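Local coordinates for hemopexin fold protein CP4 (Vigna unguiculata, PDB 3OYO) that is a seed protein of the hemopexin fold that binds calcium, its precise biological role being unsettled, at residues G158-N163 against G200-L205; N190-D195 against G207-I212. All coordinates share one frame; numbering follows the deposited sequence.

Interaction 1: G158-N163 against G200-L205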
ATOM      1  N   GLY A 158     -12.143   1.257  14.783  1.00 16.50           N
ATOM      2  CA  GLY A 158     -10.858   1.921  14.966  1.00 15.32           C
ATOM      3  C   GLY A 158     -10.807   3.302  14.362  1.00 13.83           C
ATOM      4  O   GLY A 158     -10.064   4.161  14.851  1.00 15.34           O
ATOM      5  N   PHE A 159     -11.582   3.520  13.295  1.00 11.97           N
ATOM      6  CA  PHE A 159     -11.616   4.806  12.547  1.00 10.94           C
ATOM      7  C   PHE A 159     -13.066   5.260  12.420  1.00 11.60           C
ATOM      8  O   PHE A 159     -13.710   5.017  11.398  1.00 10.68           O
ATOM      9  CB  PHE A 159     -11.088   4.620  11.133  1.00 11.47           C
ATOM     10  CG  PHE A 159      -9.637   4.221  11.050  1.00 10.94           C
ATOM     11  CD1 PHE A 159      -8.648   5.188  10.953  1.00 11.56           C
ATOM     12  CD2 PHE A 159      -9.267   2.875  11.092  1.00 12.62           C
ATOM     13  CE1 PHE A 159      -7.302   4.832  10.843  1.00 11.76           C
ATOM     14  CE2 PHE A 159      -7.924   2.479  10.996  1.00 11.95           C
ATOM     15  CZ  PHE A 159      -6.939   3.460  10.866  1.00 13.36           C
ATOM     16  N   PRO A 160     -13.628   5.890  13.463  1.00 11.68           N
ATOM     17  CA  PRO A 160     -15.058   6.258  13.324  1.00 12.73           C
ATOM     18  C   PRO A 160     -15.433   7.141  12.124  1.00 12.34           C
ATOM     19  O   PRO A 160     -16.534   7.002  11.589  1.00 12.59           O
ATOM     20  CB  PRO A 160     -15.390   6.955  14.659  1.00 13.94           C
ATOM     21  CG  PRO A 160     -14.089   7.312  15.221  1.00 14.69           C
ATOM     22  CD  PRO A 160     -13.104   6.246  14.779  1.00 13.43           C
ATOM     23  N   VAL A 161     -14.536   8.006  11.658  1.00 15.52           N
ATOM     24  CA  VAL A 161     -14.844   8.797  10.440  1.00 16.15           C
ATOM     25  C   VAL A 161     -15.014   7.943   9.184  1.00 15.66           C
ATOM     26  O   VAL A 161     -15.695   8.347   8.231  1.00 14.73           O
ATOM     27  CB  VAL A 161     -13.799   9.904  10.167  1.00 17.00           C
ATOM     28  CG1 VAL A 161     -13.930  10.972  11.181  1.00 18.44           C
ATOM     29  CG2 VAL A 161     -12.358   9.325  10.059  1.00 17.94           C
ATOM     30  N   LEU A 162     -14.397   6.759   9.162  1.00 12.40           N
ATOM     31  CA  LEU A 162     -14.558   5.845   8.005  1.00 12.10           C
ATOM     32  C   LEU A 162     -15.795   4.976   8.134  1.00 11.87           C
ATOM     33  O   LEU A 162     -16.223   4.352   7.184  1.00 10.39           O
ATOM     34  CB  LEU A 162     -13.313   4.964   7.799  1.00 10.00           C
ATOM     35  CG  LEU A 162     -12.035   5.705   7.473  1.00  8.32           C
ATOM     36  CD1 LEU A 162     -10.908   4.699   7.224  1.00  8.46           C
ATOM     37  CD2 LEU A 162     -12.276   6.585   6.273  1.00  8.16           C
ATOM     38  N   ASN A 163     -16.367   4.951   9.329  1.00 14.22           N
ATOM     39  CA  ASN A 163     -17.628   4.259   9.554  1.00 16.31           C
ATOM     40  C   ASN A 163     -18.746   4.894   8.709  1.00 16.65           C
ATOM     41  O   ASN A 163     -18.983   6.112   8.745  1.00 24.33           O
ATOM     42  CB  ASN A 163     -17.979   4.309  11.032  1.00 24.93           C
ATOM     43  CG  ASN A 163     -18.968   3.266  11.413  1.00 29.69           C
ATOM     44  OD1 ASN A 163     -18.760   2.078  11.199  1.00 37.38           O
ATOM     45  ND2 ASN A 163     -20.055   3.688  11.991  1.00 36.46           N
ATOM     46  N   GLY A 200      -4.153   7.130  18.390  1.00 32.07           N
ATOM     47  CA  GLY A 200      -5.503   7.716  18.387  1.00 31.01           C
ATOM     48  C   GLY A 200      -6.154   7.631  17.014  1.00 30.02           C
ATOM     49  O   GLY A 200      -6.490   8.641  16.402  1.00 36.07           O
ATOM     50  N   LYS A 201      -6.303   6.401  16.537  1.00 23.95           N
ATOM     51  CA  LYS A 201      -7.048   6.095  15.326  1.00 23.83           C
ATOM     52  C   LYS A 201      -8.404   6.827  15.275  1.00 23.82           C
ATOM     53  O   LYS A 201      -8.860   7.236  14.204  1.00 28.42           O
ATOM     54  CB  LYS A 201      -7.281   4.564  15.235  1.00 23.03           C
ATOM     55  CG  LYS A 201      -6.027   3.689  15.030  1.00 23.73           C
ATOM     56  CD  LYS A 201      -4.969   3.766  16.178  1.00 22.66           C
ATOM     57  CE  LYS A 201      -3.637   3.138  15.703  1.00 22.32           C
ATOM     58  NZ  LYS A 201      -2.359   3.562  16.303  1.00 19.23           N
ATOM     59  N   ALA A 202      -9.060   6.931  16.435  1.00 27.82           N
ATOM     60  CA  ALA A 202     -10.336   7.633  16.588  1.00 28.39           C
ATOM     61  C   ALA A 202     -10.237   9.118  16.197  1.00 28.57           C
ATOM     62  O   ALA A 202     -11.217   9.704  15.735  1.00 32.83           O
ATOM     63  CB  ALA A 202     -10.862   7.468  18.024  1.00 28.44           C
ATOM     64  N   ASP A 203      -9.046   9.706  16.346  1.00 29.15           N
ATOM     65  CA  ASP A 203      -8.777  11.097  15.956  1.00 28.85           C
ATOM     66  C   ASP A 203      -8.349  11.325  14.476  1.00 27.49           C
ATOM     67  O   ASP A 203      -7.759  12.349  14.138  1.00 31.03           O
ATOM     68  CB  ASP A 203      -7.743  11.680  16.908  1.00 32.84           C
ATOM     69  CG  ASP A 203      -8.368  12.155  18.188  1.00 36.02           C
ATOM     70  OD1 ASP A 203      -9.158  13.121  18.113  1.00 40.56           O
ATOM     71  OD2 ASP A 203      -8.120  11.549  19.242  1.00 38.00           O
ATOM     72  N   THR A 204      -8.663  10.358  13.618  1.00 20.80           N
ATOM     73  CA  THR A 204      -8.389  10.447  12.183  1.00 18.96           C
ATOM     74  C   THR A 204      -9.286  11.507  11.566  1.00 17.97           C
ATOM     75  O   THR A 204     -10.496  11.594  11.878  1.00 21.38           O
ATOM     76  CB  THR A 204      -8.601   9.069  11.510  1.00 19.77           C
ATOM     77  OG1 THR A 204      -7.715   8.141  12.120  1.00 19.73           O
ATOM     78  CG2 THR A 204      -8.347   9.085   9.980  1.00 17.91           C
ATOM     79  N   LEU A 205      -8.662  12.331  10.718  1.00 16.16           N
ATOM     80  CA  LEU A 205      -9.394  13.294   9.890  1.00 14.86           C
ATOM     81  C   LEU A 205      -9.541  12.723   8.502  1.00 15.22           C
ATOM     82  O   LEU A 205      -8.659  12.074   8.013  1.00 14.84           O
ATOM     83  CB  LEU A 205      -8.702  14.654   9.825  1.00 11.53           C
ATOM     84  CG  LEU A 205      -8.267  15.316  11.136  1.00 10.58           C
ATOM     85  CD1 LEU A 205      -7.595  16.588  10.788  1.00  9.32           C
ATOM     86  CD2 LEU A 205      -9.454  15.593  12.077  1.00  8.97           C
TER
HETATM   87  O   HOH W   1     -11.804   8.531  13.012  1.00 23.13           O

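Interaction 2: N190-D195 against G207-I212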
ATOM      1  N   ASN A 190     -12.664   4.988  -6.401  1.00 11.17           N
ATOM      2  CA  ASN A 190     -12.555   6.165  -5.557  1.00 11.63           C
ATOM      3  C   ASN A 190     -11.363   6.174  -4.594  1.00 11.69           C
ATOM      4  O   ASN A 190     -10.699   5.147  -4.406  1.00 15.41           O
ATOM      5  CB  ASN A 190     -13.862   6.284  -4.746  1.00 14.59           C
ATOM      6  CG  ASN A 190     -15.066   6.431  -5.657  1.00 16.14           C
ATOM      7  OD1 ASN A 190     -15.095   7.341  -6.493  1.00 18.96           O
ATOM      8  ND2 ASN A 190     -16.042   5.551  -5.524  1.00 16.35           N
ATOM      9  N   TYR A 191     -11.095   7.352  -4.011  1.00 10.86           N
ATOM     10  CA  TYR A 191     -10.021   7.511  -3.046  1.00 11.14           C
ATOM     11  C   TYR A 191     -10.379   8.679  -2.114  1.00 10.37           C
ATOM     12  O   TYR A 191     -11.271   9.493  -2.408  1.00  8.81           O
ATOM     13  CB  TYR A 191      -8.649   7.745  -3.738  1.00 13.67           C
ATOM     14  CG  TYR A 191      -8.374   9.219  -4.022  1.00 14.40           C
ATOM     15  CD1 TYR A 191      -9.089   9.904  -5.004  1.00 13.48           C
ATOM     16  CD2 TYR A 191      -7.408   9.919  -3.296  1.00 16.01           C
ATOM     17  CE1 TYR A 191      -8.879  11.254  -5.227  1.00 15.08           C
ATOM     18  CE2 TYR A 191      -7.181  11.287  -3.524  1.00 16.14           C
ATOM     19  CZ  TYR A 191      -7.935  11.936  -4.488  1.00 16.17           C
ATOM     20  OH  TYR A 191      -7.730  13.275  -4.697  1.00 16.31           O
ATOM     21  N   VAL A 192      -9.666   8.737  -0.995  1.00  8.51           N
ATOM     22  CA  VAL A 192      -9.832   9.811  -0.077  1.00  9.56           C
ATOM     23  C   VAL A 192      -8.504  10.039   0.641  1.00  9.25           C
ATOM     24  O   VAL A 192      -7.673   9.128   0.759  1.00  6.56           O
ATOM     25  CB  VAL A 192     -10.941   9.488   0.985  1.00  9.58           C
ATOM     26  CG1 VAL A 192     -10.455   8.456   1.959  1.00  8.28           C
ATOM     27  CG2 VAL A 192     -11.393  10.763   1.720  1.00  9.98           C
ATOM     28  N   ARG A 193      -8.350  11.244   1.158  1.00 11.52           N
ATOM     29  CA  ARG A 193      -7.187  11.622   1.944  1.00 12.39           C
ATOM     30  C   ARG A 193      -7.542  11.625   3.425  1.00 13.10           C
ATOM     31  O   ARG A 193      -8.660  11.997   3.812  1.00 12.06           O
ATOM     32  CB  ARG A 193      -6.692  13.021   1.522  1.00 14.80           C
ATOM     33  CG  ARG A 193      -5.451  13.495   2.267  1.00 16.18           C
ATOM     34  CD  ARG A 193      -4.881  14.789   1.661  1.00 16.45           C
ATOM     35  NE  ARG A 193      -5.846  15.872   1.588  1.00 17.51           N
ATOM     36  CZ  ARG A 193      -5.903  16.904   2.424  1.00 18.47           C
ATOM     37  NH1 ARG A 193      -5.062  17.016   3.461  1.00 20.30           N
ATOM     38  NH2 ARG A 193      -6.812  17.825   2.222  1.00 19.42           N
ATOM     39  N   ILE A 194      -6.568  11.200   4.240  1.00 13.92           N
ATOM     40  CA  ILE A 194      -6.688  11.188   5.704  1.00 15.03           C
ATOM     41  C   ILE A 194      -5.490  11.801   6.453  1.00 15.44           C
ATOM     42  O   ILE A 194      -4.346  11.850   5.955  1.00 13.88           O
ATOM     43  CB  ILE A 194      -6.925   9.759   6.288  1.00 15.77           C
ATOM     44  CG1 ILE A 194      -5.683   8.858   6.138  1.00 14.78           C
ATOM     45  CG2 ILE A 194      -8.235   9.178   5.767  1.00 17.80           C
ATOM     46  CD1 ILE A 194      -5.731   7.546   6.999  1.00 13.18           C
ATOM     47  N   ASP A 195      -5.771  12.261   7.666  1.00 19.45           N
ATOM     48  CA  ASP A 195      -4.744  12.761   8.555  1.00 20.56           C
ATOM     49  C   ASP A 195      -4.882  11.901   9.811  1.00 21.63           C
ATOM     50  O   ASP A 195      -5.895  11.993  10.514  1.00 26.29           O
ATOM     51  CB  ASP A 195      -4.998  14.246   8.856  1.00 26.22           C
ATOM     52  CG  ASP A 195      -3.943  14.853   9.788  1.00 27.97           C
ATOM     53  OD1 ASP A 195      -3.807  14.396  10.933  1.00 30.23           O
ATOM     54  OD2 ASP A 195      -3.239  15.776   9.349  1.00 30.79           O
ATOM     55  N   GLY A 207     -11.107  13.466   4.374  1.00 15.77           N
ATOM     56  CA  GLY A 207     -11.495  14.456   3.350  1.00 15.73           C
ATOM     57  C   GLY A 207     -12.737  13.933   2.689  1.00 16.52           C
ATOM     58  O   GLY A 207     -13.169  12.838   3.024  1.00 16.20           O
ATOM     59  N   ASN A 208     -13.310  14.669   1.737  1.00 19.22           N
ATOM     60  CA  ASN A 208     -14.425  14.101   0.949  1.00 21.04           C
ATOM     61  C   ASN A 208     -13.877  13.119  -0.108  1.00 20.43           C
ATOM     62  O   ASN A 208     -12.735  13.258  -0.591  1.00 18.21           O
ATOM     63  CB  ASN A 208     -15.337  15.185   0.339  1.00 30.26           C
ATOM     64  CG  ASN A 208     -14.556  16.367  -0.187  1.00 34.55           C
ATOM     65  OD1 ASN A 208     -13.697  16.211  -1.046  1.00 39.92           O
ATOM     66  ND2 ASN A 208     -14.836  17.562   0.342  1.00 38.85           N
ATOM     67  N   ILE A 209     -14.685  12.117  -0.415  1.00 21.64           N
ATOM     68  CA  ILE A 209     -14.301  11.028  -1.316  1.00 21.78           C
ATOM     69  C   ILE A 209     -14.495  11.465  -2.754  1.00 21.24           C
ATOM     70  O   ILE A 209     -15.464  12.154  -3.039  1.00 21.83           O
ATOM     71  CB  ILE A 209     -15.117   9.786  -1.001  1.00 22.91           C
ATOM     72  CG1 ILE A 209     -14.943   9.434   0.495  1.00 22.91           C
ATOM     73  CG2 ILE A 209     -14.782   8.621  -1.979  1.00 22.33           C
ATOM     74  CD1 ILE A 209     -15.865   8.326   0.964  1.00 24.07           C
ATOM     75  N   ARG A 210     -13.542  11.094  -3.623  1.00 16.98           N
ATOM     76  CA  ARG A 210     -13.487  11.554  -5.019  1.00 16.95           C
ATOM     77  C   ARG A 210     -13.093  10.416  -5.957  1.00 15.76           C
ATOM     78  O   ARG A 210     -12.485   9.436  -5.524  1.00 14.92           O
ATOM     79  CB  ARG A 210     -12.423  12.641  -5.189  1.00 24.21           C
ATOM     80  CG  ARG A 210     -12.813  13.950  -4.620  1.00 28.19           C
ATOM     81  CD  ARG A 210     -11.615  14.857  -4.533  1.00 32.21           C
ATOM     82  NE  ARG A 210     -12.006  16.083  -3.844  1.00 36.30           N
ATOM     83  CZ  ARG A 210     -11.176  17.043  -3.444  1.00 37.21           C
ATOM     84  NH1 ARG A 210      -9.866  16.923  -3.647  1.00 39.21           N
ATOM     85  NH2 ARG A 210     -11.665  18.121  -2.823  1.00 37.82           N
ATOM     86  N   PRO A 211     -13.468  10.528  -7.237  1.00 17.37           N
ATOM     87  CA  PRO A 211     -13.048   9.521  -8.190  1.00 16.66           C
ATOM     88  C   PRO A 211     -11.551   9.660  -8.411  1.00 16.07           C
ATOM     89  O   PRO A 211     -11.028  10.764  -8.502  1.00 16.53           O
ATOM     90  CB  PRO A 211     -13.844   9.876  -9.448  1.00 14.39           C
ATOM     91  CG  PRO A 211     -15.064  10.646  -8.935  1.00 14.69           C
ATOM     92  CD  PRO A 211     -14.430  11.479  -7.845  1.00 15.81           C
ATOM     93  N   ILE A 212     -10.872   8.525  -8.474  1.00 10.24           N
ATOM     94  CA  ILE A 212      -9.422   8.496  -8.661  1.00 10.25           C
ATOM     95  C   ILE A 212      -8.968   9.309  -9.894  1.00 10.74           C
ATOM     96  O   ILE A 212      -7.968  10.060  -9.868  1.00 10.62           O
ATOM     97  CB  ILE A 212      -8.926   7.019  -8.781  1.00  9.29           C
ATOM     98  CG1 ILE A 212      -9.102   6.298  -7.437  1.00  9.71           C
ATOM     99  CG2 ILE A 212      -7.473   6.973  -9.216  1.00 10.20           C
ATOM    100  CD1 ILE A 212      -8.913   4.703  -7.501  1.00  9.86           C
TER
HETATM  101  O   HOH W   2     -10.254  13.623  -0.275  1.00 22.25           O

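Interaction 1: G158-N163 against G200-L205
Thr204 meets Phe159 and Val161 at the centre of this contact. Its OG1 lies at the edge of the Phe159 ring, near the ring plane, 3.3 Å from CD1. The methyl CG2 of Thr204 is 4.0 Å from Val161 CG2. Val161 CG2 also rests on the backbone, 3.5 Å from Thr204 O. Lys201 CB stands over one face of the Phe159 ring. Beside this group, Pro160 CD packs on Ala202 CA at 3.6 Å.

A hydrogen bond holds the threonine hydroxyl. Thr204 OG1 donates to Lys201 O at 2.5 Å, and Thr204 N gives a second bond to the same oxygen from the same face of its plane. With chi1 at -60°, OG1 sits beside the backbone N, by Lys201 O and the Phe159 edge, with CG2 by Val161 CG2. An alanine here would probably leave a gap beside Val161 CG2 and Phe159 CD1 and cost Lys201 O its hydroxyl donor. Water 1 joins the two backbones, accepting from Val161 N at 3.1 Å and donating to Ala202 O.

Further out, Tyr138 meets Phe159 edge-to-face, and Tyr131 and Phe133 of strand 129-134 also touch its ring. Phe159 is the residue that leaves helix 155-158. The contact thus joins two neighbouring four-stranded antiparallel sheets, blades of the hemopexin beta-propeller, through the end of one blade's helix, the loop after it, and the hairpin loop of the next.

Interaction 2: N190-D195 against G207-I212
Tyr191 and Arg210 form an antiparallel hydrogen-bonded pair in the beta hairpin that makes the last two strands of a propeller blade. Tyr191 N donates to Arg210 O at 2.9 Å. Arg210 N returns the bond to Tyr191 O at 3.0 Å, with an angle of 169° at the hydrogen. Tyr191 O also receives a CA-H...O contact from Ile209, and Arg210 O receives one from Asn190.

Further along, one more backbone bond joins the strands: Gly207 N donates to Arg193 O at 2.9 Å. Between the two sets of bonds, water 2 donates to Asn208 O and accepts a weak bond from Arg193 N. The Arg193 side chain turns to strand 182-187, where NH1 forms a salt bridge with Glu182.

Val192 CG2 is 4.0 Å from Ile209 CG1, and Ile212 CG1 is 4.0 Å from Tyr191 CB. Trp216 meets the tyrosine ring edge-to-face. With chi1 at 88°, Tyr191 CG lies between the backbone N and the carbonyl carbon, and the side chain crosses that of Arg210 obliquely. The ring and the Arg210 guanidinium are turned 64° apart. Tyr191 CE1 lies 3.8 Å from Arg210 CB.

How the interactions relate
From the N terminus, the chain first supplies 158-163, at the end of helix 155-158 and in the loop after it. It then builds strands 173-176 and 182-187 and enters strand 190-195. Interaction 1 closes a long loop when 200-205 comes back to 158-163. Interaction 2 closes a shorter one, the hairpin between 190-195 and 207-212. The two loops cross, because their segments alternate along the chain. Interaction 1 ties this blade to the preceding one, whereas interaction 2 pairs strands within it. They meet where the hairpin loop becomes strand 205-211: Leu205 N probably bonds to Asp195 O, and Thr204 CG2 packs on Ile194 CB.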